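Local coordinates for DNA replication and repair protein RecF (Caldanaerobacter subterraneus subsp. tengcongensis, PDB 5Z69), which binds ATP, probably binds single-stranded DNA, and acts as a recombination mediator in the RecFOR pathway of DNA repair, at residues 16-21 with 73-78; 33-38 with 344-349; 168-173 with 265-270; 209-214 with 227-232. One frame throughout, in Å; residues are numbered along the deposited sequence. Where two conformers were deposited one is given.

Contact 1. Residues 16-21 with 73-78; sequences DNFRNL and EYFYVR. With AGS (phosphothiophosphoric acid-adenylate ester), chain C.
Phe18 and Phe75 form the tight half of this contact. Their rings make a T-shaped pair, centroids 5.2 Å apart and planes at 87°, with the CD1 edge of Phe18 standing over one face of Phe75, toward the rim. The same Phe18 CD1 lies 3.7 Å from Val77 CG2, and Ala49 of helix 43-55 touches Phe18 as well, so this half is buried. Alongside, the backbones meet in one antiparallel hydrogen-bonded pair: Asp16 N gives to Tyr76 O at 2.9 Å, and Tyr76 N returns a bond to Asp16 O at 3.0 Å. The looser half is partly exposed and centres on Tyr74. Tyr74 OH donates to Asp16 OD2 at 2.7 Å, meeting it from above the carboxylate plane, while Asn17 ND2 lies 3.6 Å over one face of the Tyr74 ring. A phenylalanine in place of Tyr74 would probably leave Asp16 OD2 without this donor and its carboxylate freer to turn. Beyond Asn17 a type II' turn from Phe18 to Leu21 presents Arg19 to the nucleotide: its NH1 gives a nearly straight bond to N7 of AGS at 3.2 Å, and its NE is salt-bridged to Glu48. A loop after the first strand, braced on the antiparallel sheet and facing adenine, belongs to the nucleotide pocket of this Rad50-like ABC ATPase.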
# COMPACT_ATOMS: atom_id res chain seq x y z
N ASP A 16 -42.61 -3.55 13.39
CA ASP A 16 -43.39 -4.76 13.65
C ASP A 16 -42.46 -5.98 13.64
O ASP A 16 -41.85 -6.28 12.63
CB ASP A 16 -44.50 -4.88 12.59
CG ASP A 16 -45.42 -6.07 12.81
OD1 ASP A 16 -45.37 -6.68 13.91
OD2 ASP A 16 -46.20 -6.39 11.88
N ASN A 17 -42.36 -6.68 14.77
CA ASN A 17 -41.42 -7.81 14.93
C ASN A 17 -39.98 -7.44 14.61
O ASN A 17 -39.20 -8.28 14.13
CB ASN A 17 -41.81 -9.00 14.06
CG ASN A 17 -43.13 -9.62 14.48
OD1 ASN A 17 -43.51 -9.58 15.65
ND2 ASN A 17 -43.84 -10.21 13.53
N PHE A 18 -39.60 -6.19 14.85
CA PHE A 18 -38.23 -5.81 14.59
C PHE A 18 -37.41 -5.98 15.86
O PHE A 18 -37.68 -5.31 16.85
CB PHE A 18 -38.13 -4.37 14.06
CG PHE A 18 -36.75 -4.02 13.57
CD1 PHE A 18 -36.39 -4.24 12.24
CD2 PHE A 18 -35.80 -3.52 14.44
CE1 PHE A 18 -35.12 -3.93 11.79
CE2 PHE A 18 -34.51 -3.20 13.99
CZ PHE A 18 -34.18 -3.41 12.66
N ARG A 19 -36.43 -6.88 15.83
CA ARG A 19 -35.59 -7.16 16.99
C ARG A 19 -36.45 -7.39 18.26
O ARG A 19 -37.42 -8.13 18.22
CB ARG A 19 -34.59 -6.01 17.22
CG ARG A 19 -33.53 -5.84 16.12
CD ARG A 19 -32.37 -6.85 16.25
NE ARG A 19 -31.21 -6.42 15.47
CZ ARG A 19 -30.05 -7.08 15.40
NH1 ARG A 19 -29.87 -8.22 16.05
NH2 ARG A 19 -29.06 -6.60 14.67
N ASN A 20 -36.11 -6.72 19.36
CA ASN A 20 -36.86 -6.80 20.59
C ASN A 20 -37.90 -5.69 20.68
O ASN A 20 -38.56 -5.53 21.71
CB ASN A 20 -35.91 -6.71 21.81
CG ASN A 20 -35.48 -5.28 22.12
OD1 ASN A 20 -35.20 -4.48 21.22
ND2 ASN A 20 -35.46 -4.94 23.41
N LEU A 21 -38.05 -4.86 19.65
CA LEU A 21 -38.99 -3.72 19.75
C LEU A 21 -40.44 -4.22 19.70
O LEU A 21 -40.75 -5.11 18.88
CB LEU A 21 -38.70 -2.72 18.61
CG LEU A 21 -37.66 -1.61 18.79
CD1 LEU A 21 -36.48 -2.24 19.27
CD2 LEU A 21 -37.30 -0.96 17.47
N GLU A 73 -41.92 -14.87 11.93
CA GLU A 73 -41.56 -15.24 10.56
C GLU A 73 -41.13 -14.08 9.66
O GLU A 73 -40.64 -14.31 8.55
CB GLU A 73 -42.73 -15.98 9.91
CG GLU A 73 -42.86 -17.41 10.40
CD GLU A 73 -43.92 -18.18 9.65
OE1 GLU A 73 -44.87 -17.55 9.13
OE2 GLU A 73 -43.80 -19.42 9.57
N TYR A 74 -41.35 -12.85 10.12
CA TYR A 74 -41.02 -11.65 9.35
C TYR A 74 -40.76 -10.46 10.26
O TYR A 74 -41.16 -10.46 11.42
CB TYR A 74 -42.15 -11.25 8.38
CG TYR A 74 -43.35 -10.65 9.11
CD1 TYR A 74 -44.37 -11.47 9.61
CD2 TYR A 74 -43.47 -9.28 9.29
CE1 TYR A 74 -45.48 -10.93 10.28
CE2 TYR A 74 -44.55 -8.73 9.95
CZ TYR A 74 -45.57 -9.56 10.43
OH TYR A 74 -46.61 -8.99 11.09
N PHE A 75 -40.13 -9.43 9.71
CA PHE A 75 -40.26 -8.11 10.32
C PHE A 75 -40.72 -7.11 9.27
O PHE A 75 -40.64 -7.35 8.06
CB PHE A 75 -38.96 -7.65 10.98
CG PHE A 75 -37.87 -7.22 10.01
CD1 PHE A 75 -37.91 -5.98 9.39
CD2 PHE A 75 -36.78 -8.04 9.77
CE1 PHE A 75 -36.89 -5.57 8.52
CE2 PHE A 75 -35.75 -7.66 8.89
CZ PHE A 75 -35.80 -6.42 8.27
N TYR A 76 -41.18 -5.97 9.75
CA TYR A 76 -41.71 -4.96 8.87
C TYR A 76 -41.42 -3.60 9.46
O TYR A 76 -41.69 -3.36 10.64
CB TYR A 76 -43.21 -5.18 8.68
CG TYR A 76 -43.93 -4.06 7.93
CD1 TYR A 76 -43.83 -3.94 6.55
CD2 TYR A 76 -44.70 -3.13 8.61
CE1 TYR A 76 -44.51 -2.93 5.86
CE2 TYR A 76 -45.39 -2.12 7.92
CZ TYR A 76 -45.30 -2.05 6.54
OH TYR A 76 -45.93 -1.05 5.84
N VAL A 77 -40.88 -2.72 8.63
CA VAL A 77 -40.63 -1.34 9.06
C VAL A 77 -41.23 -0.38 8.04
O VAL A 77 -41.03 -0.57 6.83
CB VAL A 77 -39.12 -1.06 9.23
CG1 VAL A 77 -38.88 0.37 9.70
CG2 VAL A 77 -38.50 -2.03 10.23
N ARG A 78 -41.94 0.63 8.53
CA ARG A 78 -42.50 1.67 7.65
C ARG A 78 -42.18 3.05 8.20
O ARG A 78 -42.47 3.37 9.35
CB ARG A 78 -44.02 1.59 7.48
CG ARG A 78 -44.56 2.88 6.81
CD ARG A 78 -46.04 3.20 7.14
NE ARG A 78 -46.78 1.97 7.07
CZ ARG A 78 -47.61 1.47 7.98
NH1 ARG A 78 -47.94 2.12 9.09
NH2 ARG A 78 -48.12 0.30 7.72
PG AGS C . -26.98 0.50 22.53
S1G AGS C . -27.21 2.43 22.46
O2G AGS C . -26.29 0.11 23.88
O3G AGS C . -26.02 0.11 21.36
PB AGS C . -29.11 -1.07 23.54
O1B AGS C . -30.41 -0.46 23.95
O2B AGS C . -28.13 -1.16 24.73
O3B AGS C . -28.38 -0.23 22.37
PA AGS C . -30.04 -3.01 21.72
O1A AGS C . -30.89 -1.85 21.19
O2A AGS C . -28.93 -3.53 20.86
O3A AGS C . -29.39 -2.58 23.12
O5' AGS C . -30.95 -4.18 22.15
C5' AGS C . -30.61 -5.49 21.78
C4' AGS C . -31.42 -6.36 22.69
O4' AGS C . -32.45 -7.01 21.92
C3' AGS C . -30.62 -7.47 23.37
O3' AGS C . -31.12 -7.72 24.67
C2' AGS C . -30.77 -8.63 22.38
O2' AGS C . -30.69 -9.90 23.03
C1' AGS C . -32.19 -8.40 21.84
N9 AGS C . -32.36 -8.84 20.46
C8 AGS C . -31.46 -8.74 19.43
N7 AGS C . -31.89 -9.25 18.30
C5 AGS C . -33.16 -9.70 18.60
C6 AGS C . -34.15 -10.34 17.83
N6 AGS C . -34.00 -10.63 16.54
N1 AGS C . -35.31 -10.68 18.45
C2 AGS C . -35.46 -10.39 19.74
N3 AGS C . -34.60 -9.78 20.57
C4 AGS C . -33.46 -9.46 19.93

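Contact 2. Residues 33-38 with 344-349; sequences NLIYGL and QSFITH
Asn33 to Tyr36 run parallel to Phe346 to His349, residue against residue, with strand axes 4.6 Å apart at 25°. The bonds alternate as expected of parallel strands: Asn33 N gives to Ser345 O at 2.8 Å, Ile347 N to Asn33 O, Ile35 N to Ile347 O at 2.7 Å, His349 N to Ile35 O, and finally Gly37 N to His349 O at 3.1 Å. On the face of Asn33, Ile35, Phe346 and Thr348, the Asn33 amide stacks over the Phe346 ring, planes 21° apart, and Asn33 CB lies 3.7 Å from Phe346 CD1. With CG anti to the carbonyl carbon (chi1 -65°), the Asn33 side chain lies beside that of Phe346; ND2 adds a weak bond to Ser345 O, already taken by Asn33 N. Asn33 OD1 accepts from Cys29 N; an alanine in place of Asn33 would probably leave the Cys29 N-H without this acceptor and one face of Phe346 less covered. Ile35 CD1 comes to the edge of the same ring, in its plane, 3.9 Å from Phe346 CD1. On the other face, Leu34 CD2 rests 4.2 Å from Ile347 CG2. At the C-terminal ends, Gly37 opens the predicted Walker A loop, while Thr348 touches the nucleotide and bonds through OG1 to Asp322 and Asp323. The pair lies at the heart of the mixed sheet, with strand 318-321 beside residues 345-349, strand 359-364 beside residues 33-36, and helix 43-55 packed on Ile35 and Thr348.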
# COMPACT_ATOMS: atom_id res chain seq x y z
N ASN A 33 -34.17 14.24 18.92
CA ASN A 33 -35.02 13.20 19.48
C ASN A 33 -34.15 12.35 20.39
O ASN A 33 -33.32 11.57 19.91
CB ASN A 33 -35.68 12.35 18.38
CG ASN A 33 -36.65 13.16 17.52
OD1 ASN A 33 -37.85 12.95 17.57
ND2 ASN A 33 -36.13 14.09 16.72
N LEU A 34 -34.29 12.53 21.70
CA LEU A 34 -33.49 11.82 22.69
C LEU A 34 -34.10 10.45 22.95
O LEU A 34 -35.25 10.34 23.34
CB LEU A 34 -33.39 12.63 23.99
CG LEU A 34 -32.31 12.31 25.04
CD1 LEU A 34 -32.82 11.31 26.05
CD2 LEU A 34 -31.02 11.82 24.40
N ILE A 35 -33.33 9.39 22.69
CA ILE A 35 -33.79 8.05 23.02
C ILE A 35 -32.90 7.48 24.11
O ILE A 35 -31.72 7.23 23.88
CB ILE A 35 -33.76 7.15 21.80
CG1 ILE A 35 -34.66 7.72 20.71
CG2 ILE A 35 -34.18 5.72 22.18
CD1 ILE A 35 -34.14 7.47 19.32
N TYR A 36 -33.44 7.32 25.31
CA TYR A 36 -32.62 6.89 26.43
C TYR A 36 -33.21 5.69 27.16
O TYR A 36 -34.41 5.43 27.10
CB TYR A 36 -32.40 8.04 27.42
CG TYR A 36 -33.56 8.25 28.37
CD1 TYR A 36 -34.71 8.94 27.97
CD2 TYR A 36 -33.50 7.77 29.68
CE1 TYR A 36 -35.77 9.12 28.85
CE2 TYR A 36 -34.54 7.95 30.55
CZ TYR A 36 -35.67 8.62 30.14
OH TYR A 36 -36.71 8.79 31.03
N GLY A 37 -32.35 4.97 27.86
CA GLY A 37 -32.77 3.81 28.62
C GLY A 37 -31.56 3.03 29.04
O GLY A 37 -30.44 3.29 28.56
N LEU A 38 -31.76 2.09 29.96
CA LEU A 38 -30.71 1.16 30.36
C LEU A 38 -30.12 0.47 29.14
O LEU A 38 -30.74 0.43 28.07
CB LEU A 38 -31.25 0.10 31.33
CG LEU A 38 -31.51 0.47 32.80
CD1 LEU A 38 -30.46 1.46 33.29
CD2 LEU A 38 -32.93 1.00 33.05
N GLN A 344 -32.70 17.29 11.95
CA GLN A 344 -33.36 16.34 12.84
C GLN A 344 -32.29 15.34 13.27
O GLN A 344 -31.54 14.85 12.43
CB GLN A 344 -34.54 15.63 12.18
CG GLN A 344 -35.28 14.69 13.13
CD GLN A 344 -36.33 13.84 12.43
OE1 GLN A 344 -36.09 13.30 11.35
NE2 GLN A 344 -37.50 13.71 13.05
N SER A 345 -32.18 15.06 14.57
CA SER A 345 -31.21 14.06 15.03
C SER A 345 -31.86 13.06 15.97
O SER A 345 -32.87 13.35 16.60
CB SER A 345 -30.00 14.73 15.73
OG SER A 345 -30.44 15.54 16.81
N PHE A 346 -31.27 11.87 16.03
CA PHE A 346 -31.70 10.83 16.94
C PHE A 346 -30.50 10.48 17.78
O PHE A 346 -29.49 10.03 17.25
CB PHE A 346 -32.25 9.62 16.16
CG PHE A 346 -33.56 9.90 15.45
CD1 PHE A 346 -34.77 9.59 16.05
CD2 PHE A 346 -33.56 10.52 14.20
CE1 PHE A 346 -35.98 9.89 15.41
CE2 PHE A 346 -34.76 10.83 13.56
CZ PHE A 346 -35.98 10.52 14.16
N ILE A 347 -30.61 10.74 19.08
CA ILE A 347 -29.48 10.53 19.98
C ILE A 347 -29.81 9.51 21.06
O ILE A 347 -30.80 9.65 21.79
CB ILE A 347 -29.04 11.86 20.64
CG1 ILE A 347 -28.61 12.88 19.58
CG2 ILE A 347 -27.87 11.62 21.59
CD1 ILE A 347 -28.24 14.25 20.16
N THR A 348 -28.98 8.47 21.17
CA THR A 348 -29.20 7.48 22.21
C THR A 348 -28.35 7.80 23.42
O THR A 348 -27.21 8.27 23.31
CB THR A 348 -28.89 6.04 21.73
OG1 THR A 348 -27.53 5.95 21.31
CG2 THR A 348 -29.80 5.65 20.57
N HIS A 349 -28.91 7.55 24.60
CA HIS A 349 -28.18 7.80 25.83
C HIS A 349 -28.71 6.94 26.97
O HIS A 349 -29.71 6.24 26.81
CB HIS A 349 -28.26 9.29 26.20
CG HIS A 349 -27.14 9.76 27.07
ND1 HIS A 349 -25.85 9.30 26.93
CD2 HIS A 349 -27.11 10.65 28.09
CE1 HIS A 349 -25.07 9.89 27.82
NE2 HIS A 349 -25.81 10.71 28.54

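Contact 3. Residues 168-173 with 265-270; sequences NRNSLL and LSTQVG
The loop that leaves helix 258-264 is held against the flank of helix 153-177 where Thr267 meets Arg169 and Asn170, an example of one hydroxyl doing two jobs. Thr267 OG1, anti to the carbonyl carbon (chi1 -59°), donates to Asn170 OD1 at 2.8 Å. The same oxygen accepts from Arg169 NH1 at 3.1 Å, lying near the edge of the guanidinium but tilted 23° from its plane. Giving one bond and taking another fixes the rotation of the hydroxyl. Asn170 uses both ends of its amide, for ND2 gives to a water at 3.2 Å which also accepts from Thr267 N at 3.3 Å. The water takes the backbone N-H; Asn170 OD1 is also close to Thr267 N, but at too poor an angle to bond it. Arg169 reaches across with its chain extended from CG to NE, and its strongest ties lie beyond the contact: NE is salt-bridged to Asp190 and NH1 to Asp261. Two carboxylates probably stabilise its charge and are likely to keep the guanidinium in place for Thr267. The apolar end is slacker. Leu265 is the first residue to leave the preceding helix, with positive phi, and its CD2 lies 3.9 Å from Leu173 O and 4.4 Å from Leu173 CB. Farther along the loop, Gln268 OE1 accepts from Lys277 NZ of the second subunit. The whole is a helix end and the loop after it fastened by side-chain and water-mediated bonds to a neighbouring helix, within the mainly helical part of this ATPase.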
# COMPACT_ATOMS: atom_id res chain seq x y z
N ASN A 168 -18.64 -14.16 -11.92
CA ASN A 168 -18.57 -15.00 -13.11
C ASN A 168 -17.13 -15.44 -13.39
O ASN A 168 -16.89 -16.60 -13.73
CB ASN A 168 -19.12 -14.27 -14.33
CG ASN A 168 -20.64 -14.06 -14.25
OD1 ASN A 168 -21.33 -14.75 -13.49
ND2 ASN A 168 -21.15 -13.11 -15.02
N ARG A 169 -16.19 -14.52 -13.26
CA ARG A 169 -14.81 -14.86 -13.53
C ARG A 169 -14.34 -15.93 -12.54
O ARG A 169 -13.71 -16.91 -12.92
CB ARG A 169 -13.89 -13.64 -13.47
CG ARG A 169 -12.46 -13.95 -13.94
CD ARG A 169 -11.49 -12.85 -13.60
NE ARG A 169 -10.20 -12.99 -14.27
CZ ARG A 169 -9.10 -13.48 -13.71
NH1 ARG A 169 -9.12 -13.91 -12.45
NH2 ARG A 169 -7.98 -13.55 -14.40
N ASN A 170 -14.68 -15.75 -11.27
CA ASN A 170 -14.22 -16.68 -10.25
C ASN A 170 -14.78 -18.10 -10.40
O ASN A 170 -14.09 -19.08 -10.14
CB ASN A 170 -14.55 -16.13 -8.87
CG ASN A 170 -13.62 -15.03 -8.46
OD1 ASN A 170 -12.50 -14.93 -8.99
ND2 ASN A 170 -14.05 -14.18 -7.54
N SER A 171 -16.03 -18.20 -10.83
CA SER A 171 -16.61 -19.52 -11.03
C SER A 171 -16.00 -20.12 -12.30
O SER A 171 -15.79 -21.33 -12.38
CB SER A 171 -18.14 -19.45 -11.10
OG SER A 171 -18.58 -18.73 -12.22
N LEU A 172 -15.70 -19.26 -13.28
CA LEU A 172 -15.00 -19.72 -14.47
C LEU A 172 -13.65 -20.31 -14.10
O LEU A 172 -13.23 -21.31 -14.68
CB LEU A 172 -14.81 -18.58 -15.48
CG LEU A 172 -14.15 -18.98 -16.80
CD1 LEU A 172 -15.00 -20.02 -17.52
CD2 LEU A 172 -13.91 -17.78 -17.70
N LEU A 173 -12.97 -19.69 -13.13
CA LEU A 173 -11.66 -20.18 -12.68
C LEU A 173 -11.80 -21.63 -12.17
O LEU A 173 -11.02 -22.49 -12.54
CB LEU A 173 -11.05 -19.27 -11.59
CG LEU A 173 -10.12 -18.05 -11.82
CD1 LEU A 173 -8.98 -18.41 -12.70
CD2 LEU A 173 -10.79 -16.88 -12.44
N LEU A 265 -8.06 -19.86 -6.73
CA LEU A 265 -9.44 -19.79 -7.19
C LEU A 265 -10.08 -18.45 -6.79
O LEU A 265 -11.20 -18.41 -6.28
CB LEU A 265 -10.26 -20.97 -6.66
CG LEU A 265 -9.94 -22.37 -7.23
CD1 LEU A 265 -10.86 -23.41 -6.60
CD2 LEU A 265 -10.05 -22.41 -8.75
N SER A 266 -9.34 -17.37 -7.00
CA SER A 266 -9.84 -16.01 -6.75
C SER A 266 -9.14 -15.02 -7.68
O SER A 266 -8.27 -15.40 -8.46
CB SER A 266 -9.62 -15.60 -5.30
OG SER A 266 -8.23 -15.38 -5.07
N THR A 267 -9.52 -13.75 -7.60
CA THR A 267 -8.97 -12.73 -8.48
C THR A 267 -8.22 -11.72 -7.64
O THR A 267 -8.86 -10.98 -6.90
CB THR A 267 -10.08 -12.01 -9.29
OG1 THR A 267 -10.81 -12.96 -10.07
CG2 THR A 267 -9.49 -10.96 -10.23
N GLN A 268 -6.89 -11.68 -7.72
CA GLN A 268 -6.16 -10.74 -6.84
C GLN A 268 -6.13 -9.32 -7.41
O GLN A 268 -5.80 -8.36 -6.69
CB GLN A 268 -4.72 -11.24 -6.54
CG GLN A 268 -3.65 -10.66 -7.39
CD GLN A 268 -3.10 -9.30 -6.93
OE1 GLN A 268 -2.57 -8.58 -7.74
NE2 GLN A 268 -3.22 -8.97 -5.65
N VAL A 269 -6.50 -9.15 -8.68
CA VAL A 269 -6.45 -7.83 -9.30
C VAL A 269 -7.81 -7.12 -9.35
O VAL A 269 -8.75 -7.62 -9.94
CB VAL A 269 -5.92 -7.90 -10.74
CG1 VAL A 269 -6.07 -6.56 -11.41
CG2 VAL A 269 -4.43 -8.34 -10.77
N GLY A 270 -7.90 -5.94 -8.75
CA GLY A 270 -9.09 -5.12 -8.96
C GLY A 270 -9.49 -4.30 -7.75
O GLY A 270 -8.86 -4.41 -6.69
O HOH W 1 -11.96 -12.59 -5.77

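Contact 4. Residues 209-214 with 227-232; sequences EKLKNS and LEIIYL
Leu211 and Lys212 carry the helix side of an apolar contact with Leu227 and Ile229 of the strand. Leu211 and Ile229 cross at about a right angle, Ile229 CD1 lying 3.8 Å from Leu211 CD2 and equally near its CG. Lys212 contributes its hydrocarbon part: CG packs 3.6 Å from Leu227 CD1, and CB lies 4.0 Å from Ile229 CD1. The lysine takes part with its stem because CG is anti to the backbone N (chi1 -165°), while bends farther out lead the amine back to its own helix. Polar interactions are arranged around this packing, within each segment and not between them. Lys212 NZ gives to Asn213 OD1 at 2.7 Å, from above the amide plane. On the strand, Glu228 has its CB directed away from the helix, yet a bend at chi2 turns CD back, and OE1 accepts from Ile229 N at 2.8 Å, on the anti side, somewhat out of the carboxylate plane. This oxygen also sits 3.5 Å from Lys212 CG, while Lys212 NZ stays 5.2 Å from Glu228 OE1, so the opposite charges may attract weakly without forming a salt bridge. In backbone terms, helix 209-214 and strand 227-232 run nearly antiparallel at 166°, with axes 8.1 Å apart. Leu211 also touches Leu301 of helix 291-313, and Leu227 meets Ile278 on the adjoining strand. This is helix-on-sheet packing: a long helix laid against the strand that is outermost, within this chain, in a small antiparallel sheet, the strand following it after a short connection.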
# COMPACT_ATOMS: atom_id res chain seq x y z
N GLU A 209 -10.19 12.39 -2.89
CA GLU A 209 -9.79 13.80 -3.02
C GLU A 209 -10.64 14.68 -2.15
O GLU A 209 -10.12 15.44 -1.34
CB GLU A 209 -9.95 14.30 -4.46
CG GLU A 209 -8.83 13.95 -5.44
CD GLU A 209 -8.97 14.74 -6.73
OE1 GLU A 209 -9.05 14.10 -7.81
OE2 GLU A 209 -9.00 15.99 -6.66
N LYS A 210 -11.96 14.60 -2.33
CA LYS A 210 -12.87 15.40 -1.51
C LYS A 210 -12.76 15.03 -0.04
O LYS A 210 -12.79 15.90 0.82
CB LYS A 210 -14.31 15.22 -1.99
CG LYS A 210 -14.55 15.80 -3.34
CD LYS A 210 -15.92 15.43 -3.89
CE LYS A 210 -16.20 16.17 -5.19
NZ LYS A 210 -17.34 15.58 -5.91
N LEU A 211 -12.62 13.73 0.23
CA LEU A 211 -12.50 13.27 1.61
C LEU A 211 -11.28 13.91 2.28
O LEU A 211 -11.37 14.43 3.39
CB LEU A 211 -12.40 11.74 1.66
CG LEU A 211 -12.29 11.17 3.08
CD1 LEU A 211 -13.54 11.59 3.85
CD2 LEU A 211 -12.14 9.65 3.11
N LYS A 212 -10.14 13.89 1.59
CA LYS A 212 -8.92 14.46 2.17
C LYS A 212 -9.08 15.97 2.44
O LYS A 212 -8.78 16.43 3.55
CB LYS A 212 -7.73 14.18 1.24
CG LYS A 212 -6.35 14.40 1.87
CD LYS A 212 -5.81 15.78 1.55
CE LYS A 212 -5.67 15.97 0.05
NZ LYS A 212 -6.90 16.54 -0.57
N ASN A 213 -9.57 16.73 1.47
CA ASN A 213 -9.84 18.16 1.67
C ASN A 213 -10.69 18.47 2.89
O ASN A 213 -10.34 19.31 3.72
CB ASN A 213 -10.54 18.77 0.45
CG ASN A 213 -9.74 18.68 -0.82
OD1 ASN A 213 -8.51 18.66 -0.79
ND2 ASN A 213 -10.43 18.64 -1.95
N SER A 214 -11.84 17.80 2.97
CA SER A 214 -12.77 18.05 4.06
C SER A 214 -12.21 17.59 5.40
O SER A 214 -12.37 18.27 6.41
CB SER A 214 -14.12 17.36 3.79
OG SER A 214 -15.06 17.74 4.76
N LEU A 227 -3.52 16.15 7.80
CA LEU A 227 -4.06 14.91 7.24
C LEU A 227 -3.57 14.66 5.83
O LEU A 227 -3.59 15.56 4.98
CB LEU A 227 -5.61 14.93 7.21
CG LEU A 227 -6.41 13.66 6.84
CD1 LEU A 227 -6.70 13.46 5.36
CD2 LEU A 227 -5.78 12.43 7.43
N GLU A 228 -3.15 13.43 5.57
CA GLU A 228 -2.96 12.98 4.21
C GLU A 228 -3.71 11.66 3.96
O GLU A 228 -3.89 10.84 4.88
CB GLU A 228 -1.46 12.83 3.87
CG GLU A 228 -1.19 12.65 2.37
CD GLU A 228 -1.90 13.70 1.52
OE1 GLU A 228 -3.04 13.43 1.08
OE2 GLU A 228 -1.33 14.79 1.32
N ILE A 229 -4.17 11.45 2.73
CA ILE A 229 -4.82 10.20 2.35
C ILE A 229 -4.15 9.60 1.14
O ILE A 229 -4.04 10.26 0.10
CB ILE A 229 -6.34 10.40 2.05
CG1 ILE A 229 -7.10 10.64 3.35
CG2 ILE A 229 -6.93 9.19 1.33
CD1 ILE A 229 -8.56 10.78 3.17
N ILE A 230 -3.71 8.35 1.27
CA ILE A 230 -3.07 7.64 0.16
C ILE A 230 -3.98 6.53 -0.37
O ILE A 230 -4.36 5.62 0.37
CB ILE A 230 -1.72 7.01 0.56
CG1 ILE A 230 -0.82 8.05 1.22
CG2 ILE A 230 -1.05 6.39 -0.66
CD1 ILE A 230 -0.51 9.21 0.33
N TYR A 231 -4.32 6.62 -1.64
CA TYR A 231 -5.20 5.66 -2.29
C TYR A 231 -4.37 4.57 -2.96
O TYR A 231 -3.77 4.79 -4.01
CB TYR A 231 -6.12 6.38 -3.30
CG TYR A 231 -7.05 5.49 -4.10
CD1 TYR A 231 -7.40 4.20 -3.67
CD2 TYR A 231 -7.59 5.94 -5.30
CE1 TYR A 231 -8.24 3.40 -4.41
CE2 TYR A 231 -8.45 5.16 -6.05
CZ TYR A 231 -8.77 3.89 -5.60
OH TYR A 231 -9.60 3.12 -6.36
N LEU A 232 -4.35 3.40 -2.34
CA LEU A 232 -3.65 2.24 -2.89
C LEU A 232 -4.51 1.51 -3.91
O LEU A 232 -5.06 0.44 -3.61
CB LEU A 232 -3.24 1.28 -1.77
CG LEU A 232 -2.43 1.90 -0.63
CD1 LEU A 232 -1.89 0.81 0.29
CD2 LEU A 232 -1.30 2.74 -1.21

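How the contacts relate
From the N terminus, contact 1 closes a loop from the end of strand 9-16 to strand 74-83, within the antiparallel sheet beside the adenine. Contact 2 opens inside that loop, at strand 32-36, and closes only at strand 345-349, so contacts 1 and 2 cross; their centres are about 20 Å apart, near opposite ends of the bound nucleotide. The loop of contact 2 takes in most of the chain, including contact 3, which joins helix 153-177 to the loop after helix 258-264. Contact 4, between helix 186-222 and strand 227-232, is nested inside contact 3, their nearest atoms about 7 Å apart. The mainly helical part is thus inserted between strands of the nucleotide-binding sheet.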